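Long-range contact in HTH-type transcriptional repressor PhnF (Mycobacterium smegmatis, PDB 3F8M), which represses transcription of the phnDCE operon, involved in phosphate uptake, when phosphate is available in the cell: residues Q130-V134 and F161-L167. Coordinates in Å, arbitrary orientation, origin at the centre of the assembly. Where two conformers were deposited one is given. Numbering follows the deposited sequence.
Sequences QLERV and FDHEASL
Backbone carbonyls exposed by a tight turn can be satisfied by a buried arginine, and the UTRA domain of this GntR-family repressor offers a clear case. Residues 130-134 are extended, within strand 127-137 of the antiparallel sheet; residues 161-167 run from the end of helix 157-160 to the first residue of helix 167-173, across one face of that sheet. No strand backbone touches the loop: the side chains of Leu131 and Arg133 span the gap, and the closest CA pair, Arg133 and His163, is 8.3 Å apart. Leu131 and Arg133 point toward the loop, while Gln130, Glu132 and Val134 face away from it. The loop folds as a type I turn from Asp162 to Ala165, closed by Ala165 N to Asp162 O at 2.8 Å; an Asx turn overlaps it, Glu164 N donating to Asp162 OD1 at 3.0 Å. Arg133 (m, t, m, chi4 near 180°) reaches into this turn, and its NH2 donates to His163 O and to Ala165 O, each at 2.7 Å. Two residues earlier, Leu131 (t, p) brings CD2 to 3.8 Å from Phe161 CE2 and 4.3 Å from Leu167 CD2; Phe161 is t, Leu167 t, p. Ser166, at the N-cap, accepts from Ala169 N through OG and starts the next helix. With NE of Arg133 salt-bridged to Glu145 on strand 140-150, one guanidinium ties two strands to the loop, its NH2 spent on main-chain oxygens.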
loop_
_atom_site.group_PDB
_atom_site.type_symbol
_atom_site.label_atom_id
_atom_site.label_comp_id
_atom_site.label_asym_id
_atom_site.label_seq_id
_atom_site.Cartn_x
_atom_site.Cartn_y
_atom_site.Cartn_z
ATOM N N GLN A 130 22.204 -9.186 8.704
ATOM C CA GLN A 130 20.790 -9.312 8.257
ATOM C C GLN A 130 19.982 -10.075 9.281
ATOM O O GLN A 130 20.398 -11.149 9.722
ATOM C CB GLN A 130 20.720 -10.057 6.934
ATOM C CG GLN A 130 19.269 -10.323 6.440
ATOM C CD GLN A 130 19.246 -11.031 5.110
ATOM O OE1 GLN A 130 19.331 -10.386 4.077
ATOM N NE2 GLN A 130 19.094 -12.347 5.128
ATOM N N LEU A 131 18.831 -9.502 9.655
ATOM C CA LEU A 131 17.923 -10.123 10.557
ATOM C C LEU A 131 16.685 -10.502 9.731
ATOM O O LEU A 131 16.079 -9.643 9.059
ATOM C CB LEU A 131 17.483 -9.139 11.638
ATOM C CG LEU A 131 16.353 -9.645 12.564
ATOM C CD1 LEU A 131 16.716 -10.965 13.317
ATOM C CD2 LEU A 131 15.959 -8.533 13.533
ATOM N N GLU A 132 16.308 -11.776 9.800
ATOM C CA GLU A 132 15.045 -12.227 9.163
ATOM C C GLU A 132 14.137 -12.786 10.211
ATOM O O GLU A 132 14.560 -13.559 11.073
ATOM C CB GLU A 132 15.272 -13.324 8.159
ATOM C CG GLU A 132 15.688 -12.888 6.825
ATOM C CD GLU A 132 15.104 -13.783 5.698
ATOM O OE1 GLU A 132 15.236 -15.034 5.769
ATOM O OE2 GLU A 132 14.593 -13.201 4.726
ATOM N N ARG A 133 12.882 -12.340 10.181
ATOM C CA ARG A 133 11.909 -12.734 11.178
ATOM C C ARG A 133 10.565 -12.896 10.453
ATOM O O ARG A 133 10.309 -12.238 9.427
ATOM C CB ARG A 133 11.751 -11.651 12.232
ATOM C CG ARG A 133 13.012 -11.476 13.132
ATOM C CD ARG A 133 12.786 -10.561 14.308
ATOM N NE ARG A 133 12.383 -9.197 14.014
ATOM C CZ ARG A 133 12.220 -8.276 14.968
ATOM N NH1 ARG A 133 11.830 -7.051 14.654
ATOM N NH2 ARG A 133 12.429 -8.592 16.230
ATOM N N VAL A 134 9.724 -13.745 11.036
ATOM C CA VAL A 134 8.319 -13.884 10.646
ATOM C C VAL A 134 7.437 -13.169 11.681
ATOM O O VAL A 134 7.636 -13.327 12.890
ATOM C CB VAL A 134 7.929 -15.387 10.533
ATOM C CG1 VAL A 134 6.447 -15.570 10.201
ATOM C CG2 VAL A 134 8.792 -16.114 9.506
ATOM N N PHE A 161 20.126 -7.542 21.827
ATOM C CA PHE A 161 18.773 -7.545 21.213
ATOM C C PHE A 161 17.859 -8.730 21.548
ATOM O O PHE A 161 18.176 -9.871 21.242
ATOM C CB PHE A 161 18.855 -7.418 19.683
ATOM C CG PHE A 161 17.526 -7.188 19.038
ATOM C CD1 PHE A 161 16.617 -6.283 19.610
ATOM C CD2 PHE A 161 17.174 -7.879 17.856
ATOM C CE1 PHE A 161 15.369 -6.060 19.016
ATOM C CE2 PHE A 161 15.916 -7.651 17.251
ATOM C CZ PHE A 161 15.019 -6.744 17.854
ATOM N N ASP A 162 16.677 -8.439 22.073
ATOM C CA ASP A 162 15.650 -9.503 22.204
ATOM C C ASP A 162 14.986 -9.638 20.818
ATOM O O ASP A 162 14.236 -8.758 20.374
ATOM C CB ASP A 162 14.651 -9.137 23.288
ATOM C CG ASP A 162 13.401 -10.034 23.291
ATOM O OD1 ASP A 162 13.347 -11.024 22.549
ATOM O OD2 ASP A 162 12.476 -9.727 24.073
ATOM N N HIS A 163 15.318 -10.718 20.125
ATOM C CA HIS A 163 14.866 -10.915 18.735
ATOM C C HIS A 163 13.330 -11.026 18.546
ATOM O O HIS A 163 12.830 -10.917 17.441
ATOM C CB HIS A 163 15.636 -12.064 18.072
ATOM C CG HIS A 163 15.429 -13.414 18.704
ATOM N ND1 HIS A 163 14.219 -14.077 18.671
ATOM C CD2 HIS A 163 16.296 -14.253 19.316
ATOM C CE1 HIS A 163 14.344 -15.254 19.266
ATOM N NE2 HIS A 163 15.594 -15.383 19.668
ATOM N N GLU A 164 12.581 -11.160 19.632
ATOM C CA GLU A 164 11.123 -11.085 19.551
ATOM C C GLU A 164 10.566 -9.676 19.703
ATOM O O GLU A 164 9.368 -9.454 19.472
ATOM C CB GLU A 164 10.485 -12.030 20.569
ATOM C CG GLU A 164 11.048 -13.430 20.442
ATOM C CD GLU A 164 10.146 -14.483 21.041
ATOM O OE1 GLU A 164 9.567 -14.235 22.116
ATOM O OE2 GLU A 164 10.032 -15.557 20.413
ATOM N N ALA A 165 11.442 -8.721 20.025
ATOM C CA ALA A 165 11.042 -7.370 20.363
ATOM C C ALA A 165 11.190 -6.396 19.196
ATOM O O ALA A 165 11.616 -6.772 18.105
ATOM C CB ALA A 165 11.858 -6.887 21.588
ATOM N N SER A 166 10.826 -5.139 19.410
ATOM C CA SER A 166 10.940 -4.150 18.326
ATOM C C SER A 166 12.419 -3.790 18.091
ATOM O O SER A 166 13.111 -3.325 19.002
ATOM C CB SER A 166 10.124 -2.892 18.661
ATOM O OG SER A 166 10.580 -1.797 17.901
ATOM N N LEU A 167 12.900 -3.990 16.859
ATOM C CA LEU A 167 14.251 -3.544 16.506
ATOM C C LEU A 167 14.325 -2.003 16.548
ATOM O O LEU A 167 15.377 -1.418 16.916
ATOM C CB LEU A 167 14.630 -4.045 15.096
ATOM C CG LEU A 167 16.031 -3.722 14.591
ATOM C CD1 LEU A 167 17.153 -4.273 15.528
ATOM C CD2 LEU A 167 16.197 -4.248 13.170
#